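Local coordinates for NS3-like protein (Alongshan virus, PDB 6M40), which is an RNA helicase fragment that probably hydrolyses ATP and other ribonucleoside triphosphates to drive its action on RNA, at residues Leu42-Pro54 with Lys109-Asp121. Residues are numbered along the deposited sequence; the frame is centred on the assembly and turned at random.
Sequences LMTWSNRVYVAGP and KDVSYVLDETHVD
Y50 and V111 meet on one face of a parallel strand pair, the edge of the Y50 ring against V111 CG1, while Y50 CB packs 3.9 Å from Y113 CD2. The ring lies there because its CG stands anti to the carbonyl carbon (chi1 -76°); its hydroxyl bonds to Y99 of helix 93-102. On the other face, beside beta-branched V49 and V51, L42 CD1 reaches V114 CG2 at 4.0 Å and S112 CB at 3.8 Å. S112 has its OG bonded to A144 N and only weakly to S46 OG.

Between these two layers, S112, V114 and D116 N donate to R48, Y50 and A52 O, alternating with Y50 N to S112 O and A52 N to V114 O. Before the strands, N47 ND2 donates to the anti lone pair of D110 OD2 (2.8 Å), a bent bond with the oxygen tilted out of the amide plane, and N47 N holds D110 O. Past their C-terminal ends, P54 lies against E117 CB and V120 CG2.

D116 and E117 open DETH, a DExH-type Walker B motif. D116, tied to A52 by its backbone N and to P-loop K31 by its carboxylate, is consistent with the pairing placing this acidic end beside the probable nucleotide site.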
ATOM      1  N   LEU A  42      16.758  -2.707  19.867  1.00 91.04           N
ATOM      2  CA  LEU A  42      16.909  -1.281  19.595  1.00 91.66           C
ATOM      3  C   LEU A  42      16.773  -0.416  20.844  1.00 92.27           C
ATOM      4  O   LEU A  42      17.099   0.773  20.785  1.00 91.62           O
ATOM      5  CB  LEU A  42      15.882  -0.820  18.551  1.00 86.13           C
ATOM      6  CG  LEU A  42      16.083  -1.281  17.098  1.00 87.10           C
ATOM      7  CD1 LEU A  42      14.966  -0.750  16.199  1.00 73.19           C
ATOM      8  CD2 LEU A  42      17.447  -0.883  16.545  1.00 83.87           C
HETATM    9  N   MSE A  43      16.311  -0.975  21.962  1.00 93.36           N
HETATM   10  CA  MSE A  43      16.312  -0.255  23.235  1.00 93.03           C
HETATM   11  C   MSE A  43      17.715  -0.274  23.845  1.00 93.81           C
HETATM   12  O   MSE A  43      17.931   0.188  24.966  1.00 93.18           O
HETATM   13  CB  MSE A  43      15.282  -0.858  24.192  1.00 91.62           C
HETATM   14  CG  MSE A  43      13.841  -0.637  23.734  1.00 96.86           C
HETATM   15 SE   MSE A  43      13.359   1.242  23.471  1.00109.46          SE
HETATM   16  CE  MSE A  43      13.298   1.819  25.329  1.00106.53           C
ATOM     17  N   THR A  44      18.663  -0.807  23.074  1.00 99.55           N
ATOM     18  CA  THR A  44      20.065  -0.762  23.471  1.00101.46           C
ATOM     19  C   THR A  44      20.553   0.675  23.600  1.00 97.41           C
ATOM     20  O   THR A  44      21.120   1.060  24.628  1.00 96.43           O
ATOM     21  CB  THR A  44      20.916  -1.513  22.444  1.00 99.69           C
ATOM     22  OG1 THR A  44      20.639  -2.917  22.506  1.00106.84           O
ATOM     23  CG2 THR A  44      22.405  -1.273  22.691  1.00105.57           C
ATOM     24  N   TRP A  45      20.331   1.485  22.557  1.00101.02           N
ATOM     25  CA  TRP A  45      20.933   2.805  22.430  1.00 97.74           C
ATOM     26  C   TRP A  45      19.933   3.945  22.304  1.00 91.04           C
ATOM     27  O   TRP A  45      20.330   5.100  22.469  1.00 93.31           O
ATOM     28  CB  TRP A  45      21.865   2.853  21.200  1.00101.98           C
ATOM     29  CG  TRP A  45      21.272   2.192  19.969  1.00103.19           C
ATOM     30  CD1 TRP A  45      20.124   2.547  19.321  1.00 97.43           C
ATOM     31  CD2 TRP A  45      21.802   1.066  19.251  1.00105.54           C
ATOM     32  NE1 TRP A  45      19.903   1.711  18.252  1.00 94.90           N
ATOM     33  CE2 TRP A  45      20.919   0.795  18.186  1.00103.15           C
ATOM     34  CE3 TRP A  45      22.936   0.262  19.407  1.00111.25           C
ATOM     35  CZ2 TRP A  45      21.133  -0.244  17.283  1.00108.35           C
ATOM     36  CZ3 TRP A  45      23.148  -0.773  18.504  1.00122.20           C
ATOM     37  CH2 TRP A  45      22.249  -1.016  17.457  1.00113.08           C
ATOM     38  N   SER A  46      18.667   3.669  22.005  1.00 87.31           N
ATOM     39  CA  SER A  46      17.675   4.711  21.797  1.00 86.04           C
ATOM     40  C   SER A  46      16.575   4.608  22.850  1.00 86.23           C
ATOM     41  O   SER A  46      16.425   3.588  23.526  1.00 86.55           O
ATOM     42  CB  SER A  46      17.075   4.629  20.385  1.00 79.23           C
ATOM     43  OG  SER A  46      16.077   3.625  20.306  1.00 81.87           O
ATOM     44  N   ASN A  47      15.799   5.691  22.975  1.00 86.39           N
ATOM     45  CA  ASN A  47      14.845   5.852  24.067  1.00 86.43           C
ATOM     46  C   ASN A  47      13.398   5.581  23.678  1.00 85.39           C
ATOM     47  O   ASN A  47      12.596   5.234  24.548  1.00 87.96           O
ATOM     48  CB  ASN A  47      14.912   7.276  24.633  1.00 88.08           C
ATOM     49  CG  ASN A  47      16.290   7.649  25.128  1.00 89.20           C
ATOM     50  OD1 ASN A  47      17.067   6.794  25.554  1.00 85.26           O
ATOM     51  ND2 ASN A  47      16.601   8.942  25.079  1.00102.81           N
ATOM     52  N   ARG A  48      13.026   5.784  22.417  1.00 83.02           N
ATOM     53  CA  ARG A  48      11.712   5.408  21.920  1.00 79.76           C
ATOM     54  C   ARG A  48      11.879   4.666  20.599  1.00 72.67           C
ATOM     55  O   ARG A  48      12.852   4.882  19.874  1.00 68.38           O
ATOM     56  CB  ARG A  48      10.796   6.620  21.689  1.00 83.22           C
ATOM     57  CG  ARG A  48      10.576   7.500  22.895  1.00 96.77           C
ATOM     58  CD  ARG A  48       9.352   8.389  22.698  1.00102.81           C
ATOM     59  NE  ARG A  48       8.983   9.089  23.923  1.00113.38           N
ATOM     60  CZ  ARG A  48       7.865   9.788  24.083  1.00118.68           C
ATOM     61  NH1 ARG A  48       6.987   9.888  23.096  1.00122.93           N
ATOM     62  NH2 ARG A  48       7.623  10.385  25.239  1.00118.62           N
ATOM     63  N   VAL A  49      10.917   3.803  20.280  1.00 70.12           N
ATOM     64  CA  VAL A  49      10.903   3.114  18.995  1.00 64.74           C
ATOM     65  C   VAL A  49       9.492   3.149  18.429  1.00 61.36           C
ATOM     66  O   VAL A  49       8.539   2.717  19.086  1.00 62.27           O
ATOM     67  CB  VAL A  49      11.391   1.656  19.091  1.00 63.56           C
ATOM     68  CG1 VAL A  49      11.051   0.916  17.803  1.00 61.21           C
ATOM     69  CG2 VAL A  49      12.880   1.615  19.359  1.00 67.53           C
ATOM     70  N   TYR A  50       9.369   3.634  17.201  1.00 57.88           N
ATOM     71  CA  TYR A  50       8.086   3.757  16.528  1.00 58.04           C
ATOM     72  C   TYR A  50       7.909   2.590  15.575  1.00 53.58           C
ATOM     73  O   TYR A  50       8.840   2.231  14.852  1.00 58.74           O
ATOM     74  CB  TYR A  50       7.998   5.091  15.787  1.00 56.76           C
ATOM     75  CG  TYR A  50       7.747   6.253  16.719  1.00 55.70           C
ATOM     76  CD1 TYR A  50       8.785   6.847  17.436  1.00 58.52           C
ATOM     77  CD2 TYR A  50       6.468   6.751  16.892  1.00 58.64           C
ATOM     78  CE1 TYR A  50       8.541   7.912  18.296  1.00 60.05           C
ATOM     79  CE2 TYR A  50       6.218   7.813  17.750  1.00 59.89           C
ATOM     80  CZ  TYR A  50       7.255   8.385  18.444  1.00 60.58           C
ATOM     81  OH  TYR A  50       6.986   9.433  19.290  1.00 70.13           O
ATOM     82  N   VAL A  51       6.732   1.977  15.604  1.00 49.69           N
ATOM     83  CA  VAL A  51       6.424   0.830  14.760  1.00 55.58           C
ATOM     84  C   VAL A  51       5.244   1.205  13.881  1.00 55.25           C
ATOM     85  O   VAL A  51       4.229   1.702  14.380  1.00 55.15           O
ATOM     86  CB  VAL A  51       6.113  -0.424  15.600  1.00 57.58           C
ATOM     87  CG1 VAL A  51       5.869  -1.617  14.682  1.00 56.74           C
ATOM     88  CG2 VAL A  51       7.253  -0.717  16.574  1.00 55.34           C
ATOM     89  N   ALA A  52       5.369   0.965  12.579  1.00 57.38           N
ATOM     90  CA  ALA A  52       4.346   1.415  11.651  1.00 58.01           C
ATOM     91  C   ALA A  52       4.126   0.386  10.552  1.00 53.10           C
ATOM     92  O   ALA A  52       5.060  -0.282  10.091  1.00 50.11           O
ATOM     93  CB  ALA A  52       4.691   2.765  11.019  1.00 52.51           C
ATOM     94  N   GLY A  53       2.875   0.284  10.131  1.00 51.92           N
ATOM     95  CA  GLY A  53       2.488  -0.587   9.054  1.00 54.93           C
ATOM     96  C   GLY A  53       1.403   0.043   8.214  1.00 54.39           C
ATOM     97  O   GLY A  53       0.673   0.932   8.657  1.00 53.55           O
ATOM     98  N   PRO A  54       1.258  -0.433   7.002  1.00 55.33           N
ATOM     99  CA  PRO A  54       0.420   0.275   6.027  1.00 55.76           C
ATOM    100  C   PRO A  54      -0.998   0.535   6.511  1.00 59.26           C
ATOM    101  O   PRO A  54      -1.369   1.690   6.737  1.00 65.35           O
ATOM    102  CB  PRO A  54       0.449  -0.657   4.810  1.00 61.97           C
ATOM    103  CG  PRO A  54       0.780  -2.021   5.374  1.00 63.70           C
ATOM    104  CD  PRO A  54       1.683  -1.766   6.531  1.00 60.14           C
ATOM    105  N   LYS A 109      17.554  12.473  17.976  1.00 77.58           N
ATOM    106  CA  LYS A 109      18.620  11.534  17.660  1.00 78.46           C
ATOM    107  C   LYS A 109      18.472  10.216  18.411  1.00 78.38           C
ATOM    108  O   LYS A 109      19.361   9.360  18.319  1.00 77.05           O
ATOM    109  CB  LYS A 109      19.988  12.149  17.974  1.00 82.32           C
ATOM    110  CG  LYS A 109      20.574  12.990  16.847  1.00 83.45           C
ATOM    111  CD  LYS A 109      20.295  14.474  17.039  1.00 82.46           C
ATOM    112  CE  LYS A 109      21.442  15.172  17.747  1.00 89.53           C
ATOM    113  NZ  LYS A 109      21.002  16.472  18.335  1.00101.65           N
ATOM    114  N   ASP A 110      17.361  10.027  19.132  1.00 81.15           N
ATOM    115  CA  ASP A 110      17.183   8.903  20.043  1.00 76.13           C
ATOM    116  C   ASP A 110      15.908   8.133  19.733  1.00 73.20           C
ATOM    117  O   ASP A 110      15.327   7.502  20.618  1.00 73.86           O
ATOM    118  CB  ASP A 110      17.165   9.387  21.496  1.00 81.66           C
ATOM    119  CG  ASP A 110      16.004  10.333  21.798  1.00 82.27           C
ATOM    120  OD1 ASP A 110      15.557  11.068  20.895  1.00 76.20           O
ATOM    121  OD2 ASP A 110      15.536  10.349  22.954  1.00 89.77           O
ATOM    122  N   VAL A 111      15.458   8.174  18.482  1.00 68.15           N
ATOM    123  CA  VAL A 111      14.232   7.504  18.065  1.00 65.31           C
ATOM    124  C   VAL A 111      14.571   6.559  16.925  1.00 65.72           C
ATOM    125  O   VAL A 111      14.996   6.999  15.846  1.00 66.32           O
ATOM    126  CB  VAL A 111      13.142   8.496  17.630  1.00 62.80           C
ATOM    127  CG1 VAL A 111      11.871   7.740  17.286  1.00 64.16           C
ATOM    128  CG2 VAL A 111      12.879   9.521  18.716  1.00 59.22           C
ATOM    129  N   SER A 112      14.349   5.269  17.152  1.00 66.31           N
ATOM    130  CA  SER A 112      14.516   4.242  16.135  1.00 63.83           C
ATOM    131  C   SER A 112      13.146   3.830  15.606  1.00 59.77           C
ATOM    132  O   SER A 112      12.127   3.959  16.291  1.00 59.06           O
ATOM    133  CB  SER A 112      15.271   3.037  16.699  1.00 64.39           C
ATOM    134  OG  SER A 112      16.634   3.359  16.880  1.00 68.12           O
ATOM    135  N   TYR A 113      13.126   3.364  14.361  1.00 60.49           N
ATOM    136  CA  TYR A 113      11.887   3.069  13.653  1.00 60.06           C
ATOM    137  C   TYR A 113      11.913   1.612  13.200  1.00 56.35           C
ATOM    138  O   TYR A 113      12.981   1.028  13.009  1.00 56.78           O
ATOM    139  CB  TYR A 113      11.698   4.065  12.483  1.00 55.73           C
ATOM    140  CG  TYR A 113      11.821   5.527  12.934  1.00 58.31           C
ATOM    141  CD1 TYR A 113      13.072   6.131  13.084  1.00 59.64           C
ATOM    142  CD2 TYR A 113      10.693   6.295  13.234  1.00 53.48           C
ATOM    143  CE1 TYR A 113      13.198   7.451  13.510  1.00 56.29           C
ATOM    144  CE2 TYR A 113      10.813   7.628  13.664  1.00 58.20           C
ATOM    145  CZ  TYR A 113      12.069   8.191  13.794  1.00 62.34           C
ATOM    146  OH  TYR A 113      12.208   9.497  14.210  1.00 61.36           O
ATOM    147  N   VAL A 114      10.731   1.002  13.112  1.00 49.70           N
ATOM    148  CA  VAL A 114      10.553  -0.322  12.516  1.00 56.12           C
ATOM    149  C   VAL A 114       9.385  -0.209  11.548  1.00 52.20           C
ATOM    150  O   VAL A 114       8.252   0.052  11.972  1.00 50.20           O
ATOM    151  CB  VAL A 114      10.267  -1.420  13.564  1.00 58.88           C
ATOM    152  CG1 VAL A 114       9.738  -2.668  12.882  1.00 54.20           C
ATOM    153  CG2 VAL A 114      11.518  -1.755  14.378  1.00 59.80           C
ATOM    154  N   LEU A 115       9.647  -0.409  10.262  1.00 51.06           N
ATOM    155  CA  LEU A 115       8.634  -0.250   9.230  1.00 53.82           C
ATOM    156  C   LEU A 115       8.344  -1.589   8.572  1.00 58.58           C
ATOM    157  O   LEU A 115       9.265  -2.307   8.177  1.00 63.76           O
ATOM    158  CB  LEU A 115       9.087   0.755   8.175  1.00 61.26           C
ATOM    159  CG  LEU A 115       9.009   2.246   8.507  1.00 56.87           C
ATOM    160  CD1 LEU A 115       9.871   2.630   9.686  1.00 56.66           C
ATOM    161  CD2 LEU A 115       9.420   3.009   7.260  1.00 56.69           C
ATOM    162  N   ASP A 116       7.064  -1.911   8.452  1.00 60.74           N
ATOM    163  CA  ASP A 116       6.604  -3.175   7.904  1.00 64.24           C
ATOM    164  C   ASP A 116       5.839  -2.909   6.619  1.00 62.37           C
ATOM    165  O   ASP A 116       5.053  -1.962   6.537  1.00 61.24           O
ATOM    166  CB  ASP A 116       5.710  -3.917   8.910  1.00 69.59           C
ATOM    167  CG  ASP A 116       5.236  -5.268   8.409  1.00 70.91           C
ATOM    168  OD1 ASP A 116       5.842  -5.820   7.477  1.00 71.77           O
ATOM    169  OD2 ASP A 116       4.235  -5.774   8.956  1.00 73.66           O
ATOM    170  N   GLU A 117       6.079  -3.748   5.614  1.00 67.34           N
ATOM    171  CA  GLU A 117       5.434  -3.602   4.309  1.00 69.83           C
ATOM    172  C   GLU A 117       5.893  -2.326   3.609  1.00 68.44           C
ATOM    173  O   GLU A 117       5.093  -1.590   3.023  1.00 70.85           O
ATOM    174  CB  GLU A 117       3.914  -3.620   4.443  1.00 72.58           C
ATOM    175  CG  GLU A 117       3.348  -4.874   5.081  1.00 80.10           C
ATOM    176  CD  GLU A 117       3.332  -6.055   4.132  1.00 90.96           C
ATOM    177  OE1 GLU A 117       2.686  -5.959   3.072  1.00 97.76           O
ATOM    178  OE2 GLU A 117       3.967  -7.079   4.444  1.00 83.23           O
ATOM    179  N   THR A 118       7.193  -2.048   3.681  1.00 68.39           N
ATOM    180  CA  THR A 118       7.732  -0.853   3.044  1.00 68.76           C
ATOM    181  C   THR A 118       7.444  -0.814   1.548  1.00 70.89           C
ATOM    182  O   THR A 118       7.639   0.235   0.918  1.00 71.15           O
ATOM    183  CB  THR A 118       9.238  -0.774   3.282  1.00 68.81           C
ATOM    184  OG1 THR A 118       9.594  -1.619   4.381  1.00 71.58           O
ATOM    185  CG2 THR A 118       9.644   0.646   3.607  1.00 82.11           C
ATOM    186  N   HIS A 119       6.966  -1.923   0.979  1.00 72.52           N
ATOM    187  CA  HIS A 119       6.767  -2.094  -0.453  1.00 70.62           C
ATOM    188  C   HIS A 119       5.375  -1.667  -0.916  1.00 66.72           C
ATOM    189  O   HIS A 119       4.958  -2.033  -2.025  1.00 66.33           O
ATOM    190  CB  HIS A 119       6.991  -3.560  -0.827  1.00 76.87           C
ATOM    191  CG  HIS A 119       6.140  -4.505  -0.034  1.00 76.69           C
ATOM    192  ND1 HIS A 119       6.667  -5.409   0.859  1.00 73.98           N
ATOM    193  CD2 HIS A 119       4.794  -4.652   0.032  1.00 77.20           C
ATOM    194  CE1 HIS A 119       5.686  -6.092   1.421  1.00 80.52           C
ATOM    195  NE2 HIS A 119       4.540  -5.650   0.937  1.00 80.18           N
ATOM    196  N   VAL A 120       4.634  -0.920  -0.097  1.00 69.43           N
ATOM    197  CA  VAL A 120       3.265  -0.575  -0.454  1.00 73.84           C
ATOM    198  C   VAL A 120       3.252   0.576  -1.454  1.00 71.55           C
ATOM    199  O   VAL A 120       4.168   1.403  -1.508  1.00 66.26           O
ATOM    200  CB  VAL A 120       2.446  -0.229   0.806  1.00 72.16           C
ATOM    201  CG1 VAL A 120       1.086   0.349   0.429  1.00 74.83           C
ATOM    202  CG2 VAL A 120       2.269  -1.449   1.683  1.00 68.35           C
ATOM    203  N   ASP A 121       2.180   0.635  -2.243  1.00 73.17           N
ATOM    204  CA  ASP A 121       1.982   1.670  -3.255  1.00 76.58           C
ATOM    205  C   ASP A 121       1.170   2.820  -2.656  1.00 73.41           C
ATOM    206  O   ASP A 121       0.006   3.061  -2.992  1.00 72.72           O
ATOM    207  CB  ASP A 121       1.299   1.070  -4.478  1.00 94.46           C
ATOM    208  CG  ASP A 121       1.321   1.995  -5.680  1.00 98.27           C
ATOM    209  OD1 ASP A 121       1.112   3.212  -5.500  1.00104.32           O
ATOM    210  OD2 ASP A 121       1.545   1.508  -6.807  1.00 97.77           O
TER